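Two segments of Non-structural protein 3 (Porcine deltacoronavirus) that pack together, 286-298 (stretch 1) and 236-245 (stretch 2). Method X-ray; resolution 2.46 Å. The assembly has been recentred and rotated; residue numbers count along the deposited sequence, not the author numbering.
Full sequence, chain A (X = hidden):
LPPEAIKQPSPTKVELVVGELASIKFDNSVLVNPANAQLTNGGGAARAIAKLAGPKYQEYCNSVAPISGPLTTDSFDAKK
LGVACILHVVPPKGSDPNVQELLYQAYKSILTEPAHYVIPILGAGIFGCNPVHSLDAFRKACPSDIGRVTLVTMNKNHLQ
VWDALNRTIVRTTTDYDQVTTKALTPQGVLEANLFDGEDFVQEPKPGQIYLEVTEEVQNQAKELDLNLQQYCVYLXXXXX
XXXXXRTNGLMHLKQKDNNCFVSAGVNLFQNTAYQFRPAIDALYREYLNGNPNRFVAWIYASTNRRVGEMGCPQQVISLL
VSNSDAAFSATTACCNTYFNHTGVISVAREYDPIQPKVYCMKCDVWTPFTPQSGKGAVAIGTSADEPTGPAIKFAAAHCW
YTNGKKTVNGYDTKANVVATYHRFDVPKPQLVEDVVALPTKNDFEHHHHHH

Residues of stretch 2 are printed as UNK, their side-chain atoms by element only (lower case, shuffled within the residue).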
# COMPACT_ATOMS: atom_id res chain seq x y z
N GLU A 286 -21.88 -16.22 9.65
CA GLU A 286 -22.52 -15.05 9.05
C GLU A 286 -23.34 -15.47 7.83
O GLU A 286 -24.54 -15.20 7.76
CB GLU A 286 -21.49 -14.00 8.66
CG GLU A 286 -21.01 -13.20 9.83
CD GLU A 286 -19.98 -12.14 9.47
OE1 GLU A 286 -19.94 -11.67 8.30
OE2 GLU A 286 -19.21 -11.76 10.37
N TYR A 287 -22.69 -16.12 6.87
CA TYR A 287 -23.39 -16.57 5.67
C TYR A 287 -24.66 -17.34 6.02
O TYR A 287 -25.73 -17.08 5.46
CB TYR A 287 -22.45 -17.44 4.83
CG TYR A 287 -23.08 -18.15 3.64
CD1 TYR A 287 -23.74 -19.37 3.79
CD2 TYR A 287 -22.98 -17.63 2.37
CE1 TYR A 287 -24.30 -20.02 2.71
CE2 TYR A 287 -23.53 -18.28 1.28
CZ TYR A 287 -24.18 -19.46 1.46
OH TYR A 287 -24.73 -20.09 0.36
N LEU A 288 -24.56 -18.28 6.96
CA LEU A 288 -25.73 -19.10 7.30
C LEU A 288 -26.85 -18.29 7.94
O LEU A 288 -27.96 -18.80 8.07
CB LEU A 288 -25.33 -20.24 8.23
CG LEU A 288 -24.69 -21.48 7.62
CD1 LEU A 288 -24.49 -22.55 8.70
CD2 LEU A 288 -25.47 -22.03 6.44
N ASN A 289 -26.58 -17.04 8.32
CA ASN A 289 -27.58 -16.18 8.93
C ASN A 289 -28.00 -15.01 8.04
O ASN A 289 -28.81 -14.19 8.48
CB ASN A 289 -27.07 -15.65 10.27
CG ASN A 289 -27.12 -16.71 11.36
OD1 ASN A 289 -27.58 -17.83 11.13
ND2 ASN A 289 -26.64 -16.36 12.55
N GLY A 290 -27.48 -14.91 6.82
CA GLY A 290 -27.90 -13.88 5.89
C GLY A 290 -26.85 -12.85 5.53
O GLY A 290 -27.18 -11.92 4.78
N ASN A 291 -25.61 -12.97 6.04
CA ASN A 291 -24.50 -12.08 5.68
C ASN A 291 -23.49 -12.81 4.82
O ASN A 291 -22.38 -13.11 5.29
CB ASN A 291 -23.75 -11.53 6.89
CG ASN A 291 -24.65 -10.90 7.89
OD1 ASN A 291 -25.87 -11.11 7.87
ND2 ASN A 291 -24.07 -10.10 8.80
N PRO A 292 -23.79 -13.08 3.56
CA PRO A 292 -22.87 -13.87 2.74
C PRO A 292 -21.58 -13.14 2.36
O PRO A 292 -20.70 -13.75 1.74
CB PRO A 292 -23.71 -14.17 1.50
CG PRO A 292 -24.58 -12.95 1.37
CD PRO A 292 -24.85 -12.45 2.76
N ASN A 293 -21.42 -11.88 2.73
CA ASN A 293 -20.44 -11.05 2.05
C ASN A 293 -19.01 -11.49 2.36
O ASN A 293 -18.21 -11.71 1.44
CB ASN A 293 -20.65 -9.58 2.42
CG ASN A 293 -21.73 -8.94 1.58
OD1 ASN A 293 -22.72 -9.58 1.23
ND2 ASN A 293 -21.53 -7.67 1.24
N ARG A 294 -18.67 -11.65 3.63
CA ARG A 294 -17.29 -11.96 3.96
C ARG A 294 -16.91 -13.35 3.47
O ARG A 294 -15.89 -13.53 2.79
CB ARG A 294 -17.06 -11.79 5.46
CG ARG A 294 -17.08 -10.32 5.86
CD ARG A 294 -17.22 -10.10 7.35
NE ARG A 294 -15.93 -10.22 8.02
CZ ARG A 294 -15.71 -10.96 9.11
NH1 ARG A 294 -16.69 -11.64 9.68
NH2 ARG A 294 -14.48 -11.02 9.64
N PHE A 295 -17.76 -14.34 3.77
CA PHE A 295 -17.47 -15.73 3.41
C PHE A 295 -17.28 -15.89 1.91
O PHE A 295 -16.34 -16.56 1.47
CB PHE A 295 -18.62 -16.61 3.90
CG PHE A 295 -18.39 -18.08 3.75
CD1 PHE A 295 -17.25 -18.67 4.28
CD2 PHE A 295 -19.34 -18.88 3.15
CE1 PHE A 295 -17.05 -20.03 4.18
CE2 PHE A 295 -19.15 -20.26 3.05
CZ PHE A 295 -18.00 -20.84 3.56
N VAL A 296 -18.14 -15.27 1.11
CA VAL A 296 -18.04 -15.36 -0.34
C VAL A 296 -16.79 -14.65 -0.85
O VAL A 296 -16.12 -15.12 -1.77
CB VAL A 296 -19.31 -14.80 -1.00
CG1 VAL A 296 -19.11 -14.70 -2.48
CG2 VAL A 296 -20.51 -15.71 -0.70
N ALA A 297 -16.50 -13.47 -0.29
CA ALA A 297 -15.30 -12.75 -0.68
C ALA A 297 -14.05 -13.56 -0.36
O ALA A 297 -13.12 -13.64 -1.17
CB ALA A 297 -15.25 -11.39 0.01
N TRP A 298 -14.03 -14.19 0.80
CA TRP A 298 -12.96 -15.13 1.10
C TRP A 298 -12.85 -16.23 0.05
O TRP A 298 -11.75 -16.66 -0.29
CB TRP A 298 -13.16 -15.71 2.50
CG TRP A 298 -12.10 -16.68 2.88
CD1 TRP A 298 -10.78 -16.39 3.18
CD2 TRP A 298 -12.25 -18.09 3.02
NE1 TRP A 298 -10.12 -17.56 3.50
CE2 TRP A 298 -10.99 -18.61 3.41
CE3 TRP A 298 -13.32 -18.97 2.86
CZ2 TRP A 298 -10.78 -19.97 3.63
CZ3 TRP A 298 -13.11 -20.32 3.08
CH2 TRP A 298 -11.85 -20.81 3.46
N UNK A 236 -12.07 -5.75 -1.10
CA UNK A 236 -12.94 -5.09 -2.06
C UNK A 236 -14.18 -5.94 -2.37
O UNK A 236 -15.28 -5.39 -2.50
c UNK A 236 -10.23 -3.51 -4.32
c UNK A 236 -10.21 -2.04 -4.77
n UNK A 236 -8.82 -1.54 -5.00
c UNK A 236 -12.15 -4.77 -3.32
c UNK A 236 -11.11 -3.68 -3.11
N UNK A 237 -14.04 -7.27 -2.45
CA UNK A 237 -15.19 -8.13 -2.75
C UNK A 237 -16.20 -8.18 -1.61
O UNK A 237 -17.35 -8.55 -1.83
c UNK A 237 -15.84 -10.42 -3.62
c UNK A 237 -14.70 -9.54 -3.11
o UNK A 237 -13.69 -9.46 -4.12
N UNK A 238 -15.81 -7.76 -0.41
CA UNK A 238 -16.75 -7.67 0.70
C UNK A 238 -17.87 -6.66 0.44
O UNK A 238 -18.88 -6.67 1.15
c UNK A 238 -15.97 -7.33 1.97
s UNK A 238 -15.26 -8.78 2.64
N UNK A 239 -17.70 -5.80 -0.56
CA UNK A 239 -18.71 -4.80 -0.87
C UNK A 239 -19.77 -5.29 -1.85
O UNK A 239 -20.81 -4.63 -2.00
c UNK A 239 -17.20 -2.81 -0.44
n UNK A 239 -15.69 -2.11 1.00
c UNK A 239 -18.03 -3.54 -1.44
n UNK A 239 -17.60 -1.64 0.15
c UNK A 239 -15.99 -3.11 0.11
c UNK A 239 -16.68 -1.23 1.01
N UNK A 240 -19.56 -6.43 -2.49
CA UNK A 240 -20.58 -6.97 -3.39
C UNK A 240 -21.84 -7.30 -2.61
O UNK A 240 -21.78 -7.87 -1.52
c UNK A 240 -20.17 -7.59 -6.61
c UNK A 240 -20.50 -8.32 -5.51
n UNK A 240 -20.86 -8.14 -7.67
c UNK A 240 -21.58 -9.16 -7.24
c UNK A 240 -20.06 -8.21 -4.09
n UNK A 240 -21.38 -9.29 -5.94
N UNK A 241 -22.99 -6.95 -3.17
CA UNK A 241 -24.27 -7.33 -2.58
C UNK A 241 -24.71 -8.67 -3.17
O UNK A 241 -24.70 -8.86 -4.39
n UNK A 241 -25.59 -1.91 -0.45
c UNK A 241 -26.08 -3.92 -1.98
c UNK A 241 -24.89 -4.83 -2.34
c UNK A 241 -25.33 -6.25 -2.81
c UNK A 241 -25.68 -2.43 -1.86
N UNK A 242 -25.05 -9.62 -2.30
CA UNK A 242 -25.58 -10.91 -2.71
C UNK A 242 -26.92 -11.16 -2.04
O UNK A 242 -27.27 -10.52 -1.04
c UNK A 242 -22.22 -11.61 -1.84
c UNK A 242 -20.32 -12.22 -4.84
c UNK A 242 -23.23 -11.96 -2.68
c UNK A 242 -22.19 -12.84 -6.23
c UNK A 242 -22.61 -12.25 -3.95
c UNK A 242 -21.23 -12.04 -3.80
c UNK A 242 -20.82 -12.62 -6.04
n UNK A 242 -21.02 -11.65 -2.50
c UNK A 242 -23.09 -12.66 -5.19
c UNK A 242 -24.67 -12.08 -2.34
N UNK A 243 -27.64 -12.15 -2.56
CA UNK A 243 -28.86 -12.64 -1.92
C UNK A 243 -28.67 -14.11 -1.57
O UNK A 243 -28.29 -14.92 -2.43
c UNK A 243 -30.57 -10.96 -2.75
c UNK A 243 -30.09 -12.42 -2.83
c UNK A 243 -31.21 -13.43 -2.52
N UNK A 244 -28.91 -14.45 -0.31
CA UNK A 244 -28.94 -15.85 0.12
C UNK A 244 -30.34 -16.18 0.60
O UNK A 244 -31.13 -15.30 0.96
c UNK A 244 -26.54 -16.43 0.56
c UNK A 244 -27.89 -16.17 1.20
c UNK A 244 -27.82 -15.05 2.23
N UNK A 245 -30.63 -17.48 0.65
CA UNK A 245 -32.01 -17.96 0.62
C UNK A 245 -32.06 -19.39 1.14
O UNK A 245 -31.37 -20.25 0.58
o UNK A 245 -33.86 -18.36 -0.89
c UNK A 245 -32.54 -17.88 -0.81

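Position 236 carries four carbons in a row ending in a nitrogen, and its CA-to-CB bond points away from stretch 1. The chain touches nothing there, an exposed residue: K236.

At position 237 one carbon carries an oxygen and a second carbon, the branched pattern of a small hydroxyl residue. It points toward stretch 1, where its CB lies 3.7 Å from A297 CB, while the oxygen is hydrogen-bonded elsewhere in the structure. This is T237. The pairing is close even at the backbone: T237 CA and A297 CA are 5.1 Å apart.

Position 238 has one carbon and then a sulfur. The sulfur sits 3.7 Å from A297 CB and 4.0 Å from R294 CG, resting on the first turns of the helix 293-298. One carbon and a terminal sulfur make it C238. Its backbone takes part as well: N293 ND2 donates a hydrogen bond of 2.8 Å to C238 O.

Position 239 shows one carbon and a five-membered ring of three carbons and two nitrogens, an imidazole. It points away and its side chain stays clear of stretch 1, so H239 serves here mainly as a residue of the type I turn from T237 to position 240.

Position 240 repeats the imidazole, with the end of the side chain leading away. H240 closes the turn, its N bonded to T237 O at 3.1 Å, and brings its own carbonyl near the asparagine, with H240 O 2.8 Å from N293 ND2.

Position 241 is again four carbons ending in nitrogen, directed away and without contact: K241.

At position 242 a single carbon leads to fused five- and six-membered rings holding eight carbons and one nitrogen. Only an indole fits, so this is W242. Its CB meets P292 CG at 3.8 Å, its CZ2 lies 3.6 Å from V296 CG1, and N293 OD1 approaches the ring edge, near its plane, 3.7 Å from CD1.

Position 243 has one carbon carrying two more, pointing away and clear of stretch 1: V243.

Position 244 has the same three carbons, but turned toward stretch 1. V244 places CG1 3.6 Å from Y287 CE2 and 3.7 Å from P292 CB, while CG2 lies 3.8 Å from G290 CA. The glycine's positive phi, in a Schellman motif, would jam a CB against the preceding carbonyl.

Position 245 ends in one carbon and one oxygen, out of reach of stretch 1: S245.

The contact reads as two designs joined by one polar clasp. Where the hidden segment runs extended, W242 and V244 face stretch 1 and V243 between them faces away, so alternation sets two apolar groups against P292, with Y287 and V296 extending the packing. Where it turns, the backbones come close, and the small side chains of T237 and C238 pack against A297. Between these zones N293 reaches the turn's backbone, a contact that depends on carbonyl placement rather than on the imidazoles.

Stretch 2 (236-245) KTCHHKWVVS
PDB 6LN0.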